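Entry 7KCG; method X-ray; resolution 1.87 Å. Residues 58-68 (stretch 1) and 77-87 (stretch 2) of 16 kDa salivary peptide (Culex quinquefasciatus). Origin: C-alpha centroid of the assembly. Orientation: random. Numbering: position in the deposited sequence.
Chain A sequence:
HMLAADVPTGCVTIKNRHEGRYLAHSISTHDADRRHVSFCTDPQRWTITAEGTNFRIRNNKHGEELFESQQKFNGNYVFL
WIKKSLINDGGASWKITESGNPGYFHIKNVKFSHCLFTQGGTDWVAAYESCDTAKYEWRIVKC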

ATOM      1  N   ARG A  58      -0.980  -2.016   7.641  1.00 36.99           N
ATOM      2  CA  ARG A  58      -0.736  -1.025   8.717  1.00 40.09           C
ATOM      3  C   ARG A  58       0.736  -0.624   8.800  1.00 42.26           C
ATOM      4  O   ARG A  58       1.573  -1.481   8.785  1.00 42.31           O
ATOM      5  CB  ARG A  58      -1.168  -1.599  10.063  1.00 40.32           C
ATOM      6  CG  ARG A  58      -1.322  -0.557  11.147  1.00 43.14           C
ATOM      7  CD  ARG A  58      -1.850  -1.165  12.408  1.00 42.68           C
ATOM      8  NE  ARG A  58      -3.201  -1.663  12.326  1.00 44.35           N
ATOM      9  CZ  ARG A  58      -4.260  -0.992  12.697  1.00 45.20           C
ATOM     10  NH1 ARG A  58      -4.139   0.233  13.145  1.00 43.83           N
ATOM     11  NH2 ARG A  58      -5.445  -1.539  12.610  1.00 47.97           N
ATOM     12  N   ASN A  59       0.985   0.674   8.904  1.00 45.70           N
ATOM     13  CA  ASN A  59       2.345   1.239   9.036  1.00 48.34           C
ATOM     14  C   ASN A  59       2.821   0.973  10.449  1.00 55.56           C
ATOM     15  O   ASN A  59       2.226   1.485  11.336  1.00 57.86           O
ATOM     16  CB  ASN A  59       2.343   2.732   8.781  1.00 48.58           C
ATOM     17  CG  ASN A  59       3.708   3.340   8.947  1.00 55.31           C
ATOM     18  OD1 ASN A  59       4.093   3.694  10.046  1.00 56.56           O
ATOM     19  ND2 ASN A  59       4.431   3.469   7.859  1.00 51.77           N
ATOM     20  N   ASN A  60       3.872   0.172  10.580  1.00 65.18           N
ATOM     21  CA  ASN A  60       4.453  -0.335  11.847  1.00 67.11           C
ATOM     22  C   ASN A  60       4.940   0.768  12.776  1.00 71.31           C
ATOM     23  O   ASN A  60       4.824   0.613  13.965  1.00 76.18           O
ATOM     24  CB  ASN A  60       5.725  -1.117  11.559  1.00 73.92           C
ATOM     25  CG  ASN A  60       5.469  -2.599  11.525  1.00 72.66           C
ATOM     26  OD1 ASN A  60       4.346  -2.990  11.384  1.00 69.83           O
ATOM     27  ND2 ASN A  60       6.485  -3.421  11.674  1.00 77.91           N
ATOM     28  N   LYS A  61       5.410   1.850  12.206  1.00 60.15           N
ATOM     29  CA  LYS A  61       6.058   2.927  12.941  1.00 64.77           C
ATOM     30  C   LYS A  61       5.019   3.740  13.700  1.00 66.16           C
ATOM     31  O   LYS A  61       5.185   4.021  14.894  1.00 69.50           O
ATOM     32  CB  LYS A  61       6.852   3.827  11.996  1.00 66.29           C
ATOM     33  N   HIS A  62       3.928   4.100  13.026  1.00 65.62           N
ATOM     34  CA  HIS A  62       2.850   4.875  13.618  1.00 62.73           C
ATOM     35  C   HIS A  62       1.617   4.052  13.955  1.00 57.05           C
ATOM     36  O   HIS A  62       0.723   4.564  14.641  1.00 57.82           O
ATOM     37  CB  HIS A  62       2.464   6.015  12.668  1.00 60.90           C
ATOM     38  CG  HIS A  62       3.529   7.053  12.518  1.00 69.67           C
ATOM     39  ND1 HIS A  62       3.394   8.332  13.014  1.00 70.52           N
ATOM     40  CD2 HIS A  62       4.752   7.000  11.938  1.00 69.86           C
ATOM     41  CE1 HIS A  62       4.486   9.024  12.744  1.00 73.21           C
ATOM     42  NE2 HIS A  62       5.326   8.240  12.091  1.00 75.12           N
ATOM     43  N   GLY A  63       1.542   2.801  13.497  1.00 58.89           N
ATOM     44  CA  GLY A  63       0.414   1.935  13.790  1.00 56.23           C
ATOM     45  C   GLY A  63      -0.848   2.271  13.036  1.00 50.66           C
ATOM     46  O   GLY A  63      -1.935   1.839  13.441  1.00 48.03           O
ATOM     47  N   GLU A  64      -0.735   3.032  11.951  1.00 42.97           N
ATOM     48  CA  GLU A  64      -1.873   3.578  11.229  1.00 41.16           C
ATOM     49  C   GLU A  64      -2.193   2.746   9.992  1.00 45.27           C
ATOM     50  O   GLU A  64      -1.287   2.247   9.318  1.00 43.78           O
ATOM     51  CB  GLU A  64      -1.584   5.026  10.835  1.00 49.31           C
ATOM     52  CG  GLU A  64      -1.388   5.937  12.045  1.00 50.10           C
ATOM     53  CD  GLU A  64      -0.625   7.216  11.711  1.00 59.81           C
ATOM     54  OE1 GLU A  64      -0.264   7.424  10.534  1.00 57.31           O
ATOM     55  OE2 GLU A  64      -0.390   8.026  12.637  1.00 65.44           O
ATOM     56  N   GLU A  65      -3.488   2.590   9.709  1.00 45.82           N
ATOM     57  CA  GLU A  65      -3.943   1.780   8.582  1.00 43.13           C
ATOM     58  C   GLU A  65      -3.815   2.533   7.270  1.00 38.28           C
ATOM     59  O   GLU A  65      -4.099   3.727   7.190  1.00 36.45           O
ATOM     60  CB  GLU A  65      -5.406   1.375   8.751  1.00 43.31           C
ATOM     61  CG  GLU A  65      -5.687   0.309   9.763  1.00 44.57           C
ATOM     62  CD  GLU A  65      -7.102  -0.226   9.622  1.00 45.72           C
ATOM     63  OE1 GLU A  65      -8.069   0.538   9.867  1.00 45.46           O
ATOM     64  OE2 GLU A  65      -7.246  -1.412   9.255  1.00 40.82           O
ATOM     65  N   LEU A  66      -3.412   1.814   6.225  1.00 34.64           N
ATOM     66  CA  LEU A  66      -3.366   2.363   4.882  1.00 31.55           C
ATOM     67  C   LEU A  66      -4.751   2.294   4.250  1.00 31.61           C
ATOM     68  O   LEU A  66      -5.394   1.244   4.277  1.00 33.58           O
ATOM     69  CB  LEU A  66      -2.361   1.561   4.041  1.00 32.96           C
ATOM     70  CG  LEU A  66      -2.117   2.098   2.643  1.00 34.89           C
ATOM     71  CD1 LEU A  66      -1.261   3.340   2.742  1.00 40.36           C
ATOM     72  CD2 LEU A  66      -1.443   1.033   1.774  1.00 36.25           C
ATOM     73  N   PHE A  67      -5.228   3.403   3.679  1.00 32.59           N
ATOM     74  CA  PHE A  67      -6.550   3.353   3.059  1.00 28.31           C
ATOM     75  C   PHE A  67      -6.623   4.335   1.902  1.00 32.47           C
ATOM     76  O   PHE A  67      -5.798   5.239   1.774  1.00 34.85           O
ATOM     77  CB  PHE A  67      -7.684   3.608   4.074  1.00 33.89           C
ATOM     78  CG  PHE A  67      -7.836   5.052   4.489  1.00 32.80           C
ATOM     79  CD1 PHE A  67      -6.970   5.613   5.401  1.00 36.93           C
ATOM     80  CD2 PHE A  67      -8.881   5.817   3.997  1.00 37.15           C
ATOM     81  CE1 PHE A  67      -7.127   6.937   5.804  1.00 43.68           C
ATOM     82  CE2 PHE A  67      -9.041   7.155   4.393  1.00 41.15           C
ATOM     83  CZ  PHE A  67      -8.165   7.702   5.290  1.00 40.14           C
ATOM     84  N   GLU A  68      -7.598   4.114   1.026  1.00 37.29           N
ATOM     85  CA  GLU A  68      -7.851   5.004  -0.097  1.00 40.10           C
ATOM     86  C   GLU A  68      -9.072   5.856   0.210  1.00 42.76           C
ATOM     87  O   GLU A  68     -10.081   5.349   0.706  1.00 39.35           O
ATOM     88  CB  GLU A  68      -8.077   4.230  -1.398  1.00 41.89           C
ATOM     89  CG  GLU A  68      -8.336   5.153  -2.593  1.00 42.87           C
ATOM     90  CD  GLU A  68      -8.563   4.417  -3.904  1.00 48.25           C
ATOM     91  OE1 GLU A  68      -8.415   3.175  -3.945  1.00 39.05           O
ATOM     92  OE2 GLU A  68      -8.892   5.089  -4.907  1.00 48.98           O
ATOM     93  N   TYR A  77      -6.592  10.099  -3.236  1.00 53.62           N
ATOM     94  CA  TYR A  77      -5.571  10.112  -2.205  1.00 50.10           C
ATOM     95  C   TYR A  77      -5.448   8.738  -1.561  1.00 45.13           C
ATOM     96  O   TYR A  77      -6.437   8.018  -1.396  1.00 39.41           O
ATOM     97  CB  TYR A  77      -5.922  11.119  -1.120  1.00 58.74           C
ATOM     98  CG  TYR A  77      -5.540  12.557  -1.389  1.00 68.25           C
ATOM     99  CD1 TYR A  77      -4.240  12.998  -1.179  1.00 70.34           C
ATOM    100  CD2 TYR A  77      -6.490  13.481  -1.805  1.00 76.05           C
ATOM    101  CE1 TYR A  77      -3.888  14.320  -1.402  1.00 80.83           C
ATOM    102  CE2 TYR A  77      -6.146  14.812  -2.032  1.00 82.99           C
ATOM    103  CZ  TYR A  77      -4.846  15.225  -1.827  1.00 84.79           C
ATOM    104  OH  TYR A  77      -4.495  16.545  -2.050  1.00 94.00           O
ATOM    105  N   VAL A  78      -4.226   8.405  -1.156  1.00 46.34           N
ATOM    106  CA  VAL A  78      -3.938   7.258  -0.310  1.00 43.64           C
ATOM    107  C   VAL A  78      -3.339   7.799   0.974  1.00 44.91           C
ATOM    108  O   VAL A  78      -2.343   8.527   0.927  1.00 47.22           O
ATOM    109  CB  VAL A  78      -2.966   6.278  -0.988  1.00 36.08           C
ATOM    110  CG1 VAL A  78      -2.541   5.223  -0.001  1.00 36.92           C
ATOM    111  CG2 VAL A  78      -3.608   5.669  -2.217  1.00 36.21           C
ATOM    112  N   PHE A  79      -3.932   7.440   2.117  1.00 48.77           N
ATOM    113  CA  PHE A  79      -3.579   8.013   3.410  1.00 47.38           C
ATOM    114  C   PHE A  79      -3.271   6.931   4.435  1.00 42.66           C
ATOM    115  O   PHE A  79      -3.707   5.790   4.315  1.00 36.36           O
ATOM    116  CB  PHE A  79      -4.733   8.842   4.011  1.00 53.35           C
ATOM    117  CG  PHE A  79      -5.100  10.065   3.239  1.00 54.65           C
ATOM    118  CD1 PHE A  79      -4.155  11.014   2.921  1.00 65.97           C
ATOM    119  CD2 PHE A  79      -6.419  10.284   2.869  1.00 59.73           C
ATOM    120  CE1 PHE A  79      -4.510  12.153   2.234  1.00 70.79           C
ATOM    121  CE2 PHE A  79      -6.779  11.425   2.183  1.00 68.23           C
ATOM    122  CZ  PHE A  79      -5.816  12.360   1.867  1.00 70.08           C
ATOM    123  N   LEU A  80      -2.568   7.336   5.491  1.00 41.74           N
ATOM    124  CA  LEU A  80      -2.554   6.635   6.766  1.00 39.64           C
ATOM    125  C   LEU A  80      -3.577   7.276   7.711  1.00 46.37           C
ATOM    126  O   LEU A  80      -3.680   8.501   7.780  1.00 50.67           O
ATOM    127  CB  LEU A  80      -1.158   6.676   7.383  1.00 46.71           C
ATOM    128  CG  LEU A  80      -0.071   5.958   6.583  1.00 44.91           C
ATOM    129  CD1 LEU A  80       1.243   5.960   7.333  1.00 45.72           C
ATOM    130  CD2 LEU A  80      -0.535   4.536   6.295  1.00 33.38           C
ATOM    131  N   TRP A  81      -4.330   6.440   8.432  1.00 46.04           N
ATOM    132  CA  TRP A  81      -5.488   6.875   9.226  1.00 48.35           C
ATOM    133  C   TRP A  81      -5.033   7.219  10.646  1.00 51.30           C
ATOM    134  O   TRP A  81      -4.891   6.335  11.494  1.00 45.60           O
ATOM    135  CB  TRP A  81      -6.549   5.780   9.194  1.00 43.99           C
ATOM    136  CG  TRP A  81      -7.846   6.048   9.889  1.00 47.49           C
ATOM    137  CD1 TRP A  81      -8.476   5.220  10.760  1.00 45.39           C
ATOM    138  CD2 TRP A  81      -8.699   7.187   9.728  1.00 47.72           C
ATOM    139  NE1 TRP A  81      -9.651   5.784  11.186  1.00 44.66           N
ATOM    140  CE2 TRP A  81      -9.816   6.989  10.559  1.00 49.41           C
ATOM    141  CE3 TRP A  81      -8.624   8.355   8.971  1.00 49.11           C
ATOM    142  CZ2 TRP A  81     -10.848   7.916  10.656  1.00 56.92           C
ATOM    143  CZ3 TRP A  81      -9.651   9.274   9.069  1.00 61.06           C
ATOM    144  CH2 TRP A  81     -10.745   9.051   9.908  1.00 56.77           C
ATOM    145  N   ILE A  82      -4.778   8.490  10.961  1.00 43.17           N
ATOM    146  CA  ILE A  82      -4.202   8.851  12.301  1.00 48.82           C
ATOM    147  C   ILE A  82      -5.162   8.554  13.456  1.00 44.89           C
ATOM    148  O   ILE A  82      -4.692   8.104  14.493  1.00 50.05           O
ATOM    149  CB  ILE A  82      -3.721  10.314  12.318  1.00 54.47           C
ATOM    150  CG1 ILE A  82      -2.820  10.622  11.123  1.00 52.54           C
ATOM    151  CG2 ILE A  82      -3.030  10.659  13.625  1.00 58.79           C
ATOM    152  CD1 ILE A  82      -2.294  12.033  11.121  1.00 54.17           C
ATOM    153  N   LYS A  83      -6.456   8.752  13.264  1.00 51.82           N
ATOM    154  CA  LYS A  83      -7.468   8.564  14.338  1.00 54.82           C
ATOM    155  C   LYS A  83      -7.432   7.161  14.956  1.00 57.88           C
ATOM    156  O   LYS A  83      -7.727   7.061  16.150  1.00 59.48           O
ATOM    157  CB  LYS A  83      -8.847   8.905  13.778  1.00 57.57           C
ATOM    158  CG  LYS A  83      -9.961   9.064  14.803  1.00 61.98           C
ATOM    159  CD  LYS A  83     -10.909  10.190  14.486  1.00 67.55           C
ATOM    160  CE  LYS A  83     -12.117   9.744  13.694  1.00 68.50           C
ATOM    161  NZ  LYS A  83     -12.836   8.631  14.355  1.00 70.55           N
ATOM    162  N   LYS A  84      -7.153   6.123  14.175  1.00 47.25           N
ATOM    163  CA  LYS A  84      -7.018   4.735  14.692  1.00 41.12           C
ATOM    164  C   LYS A  84      -8.372   4.046  14.892  1.00 46.96           C
ATOM    165  O   LYS A  84      -8.380   2.949  15.437  1.00 41.29           O
ATOM    166  CB  LYS A  84      -5.945   4.604  15.769  1.00 46.96           C
ATOM    167  CG  LYS A  84      -4.520   4.693  15.254  1.00 49.36           C
ATOM    168  CD  LYS A  84      -3.497   4.318  16.287  1.00 48.79           C
ATOM    169  CE  LYS A  84      -2.200   5.070  16.110  1.00 53.03           C
ATOM    170  NZ  LYS A  84      -1.092   4.410  16.836  1.00 51.86           N
ATOM    171  N   SER A  85      -9.459   4.662  14.437  1.00 45.30           N
ATOM    172  CA  SER A  85     -10.776   3.986  14.431  1.00 42.70           C
ATOM    173  C   SER A  85     -10.747   2.963  13.296  1.00 40.24           C
ATOM    174  O   SER A  85     -10.347   3.321  12.222  1.00 40.52           O
ATOM    175  CB  SER A  85     -11.873   4.972  14.198  1.00 44.32           C
ATOM    176  OG  SER A  85     -11.411   6.118  13.523  1.00 53.34           O
ATOM    177  N   LEU A  86     -11.158   1.732  13.543  1.00 44.05           N
ATOM    178  CA  LEU A  86     -11.077   0.719  12.498  1.00 41.94           C
ATOM    179  C   LEU A  86     -11.978   1.094  11.324  1.00 46.91           C
ATOM    180  O   LEU A  86     -13.161   1.406  11.505  1.00 43.27           O
ATOM    181  CB  LEU A  86     -11.469  -0.636  13.061  1.00 43.20           C
ATOM    182  CG  LEU A  86     -11.036  -1.849  12.247  1.00 45.26           C
ATOM    183  CD1 LEU A  86      -9.513  -1.958  12.206  1.00 40.64           C
ATOM    184  CD2 LEU A  86     -11.669  -3.108  12.839  1.00 45.98           C
ATOM    185  N   ILE A  87     -11.421   1.072  10.121  1.00 43.05           N
ATOM    186  CA  ILE A  87     -12.163   1.428   8.917  1.00 39.85           C
ATOM    187  C   ILE A  87     -12.894   0.187   8.425  1.00 43.65           C
ATOM    188  O   ILE A  87     -12.269  -0.845   8.148  1.00 39.88           O
ATOM    189  CB  ILE A  87     -11.226   2.005   7.842  1.00 41.52           C
ATOM    190  CG1 ILE A  87     -10.729   3.367   8.305  1.00 35.93           C
ATOM    191  CG2 ILE A  87     -11.919   2.123   6.496  1.00 39.18           C
ATOM    192  CD1 ILE A  87      -9.814   4.070   7.325  1.00 39.42           C
TER
HETATM  193  O   HOH W   1      -6.869   0.885  13.825  0.99 44.88           O
HETATM  194  O   HOH W   2      -5.269   3.875  11.610  0.95 43.37           O

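The two stretches meet as neighbouring antiparallel strands, their N-to-C directions 156° apart. F67 and F79 form the hydrogen-bonded pair that fixes the register: F67 N donates to F79 O at 2.9 Å, and F79 N returns the bond to F67 O, also at 2.9 Å. L66 with L80 and E68 with V78 are the non-hydrogen-bonded pairs, where the alpha carbons come closer, 4.7 and 4.5 Å from CA to CA, and CA-H...O contacts fill in, such as L80 CA to E65 O at 3.3 Å. Beyond L66 the ladder continues on one side directly, with W81 N donating to E65 O at 3.0 Å, and on the other through water 2, which accepts from E65 N at 2.9 Å and donates to W81 O at 2.5 Å. The water thus stands in where the two backbones are too far apart to bond directly.

Pairing in register sorts the side chains by face. L66, L80, E68 and V78 share one. There L66 CD1 reaches both V78 CG1, at 3.6 Å, and L80 CD2, at 3.8 Å, so one leucine bridges two residues of the opposing strand. N59 CB adds a contact with L80 CD1 at 3.7 Å.

F67 and F79 occupy the other face, and F67 has the largest area covered by the partner stretch. With chi1 in p, its ring comes over the neighbouring strand: CE1 of F67 lies 3.5 Å from F79 CB and 3.6 Å from W81 CB. Its ring meets those of F79 and W81 obliquely. I87 covers one face of the F67 ring, its CD1 3.8 Å from the centroid and 20° off the normal, a CH-pi contact that brings the loop after the strand back onto the sheet.

The polar contacts lie mostly toward the turn. E65 OE1 accepts a weak but nearly straight bond from I87 N at 3.4 Å, while its methylene chain leads toward the loop. K84, though exposed, extends its chain so that NZ donates to H62 O at 2.9 Å, tying the loop to the turn of stretch 1. Next to it G63, at phi 74°, adopts a conformation that favours glycine; an ideal CB there would sit a tight 3.1 Å from K84 NZ. R58 braces the same turn, NH1 donating to G63 O at 2.7 Å, and water 1 links R58 NH1 to K84 O, at 2.9 and 3.0 Å.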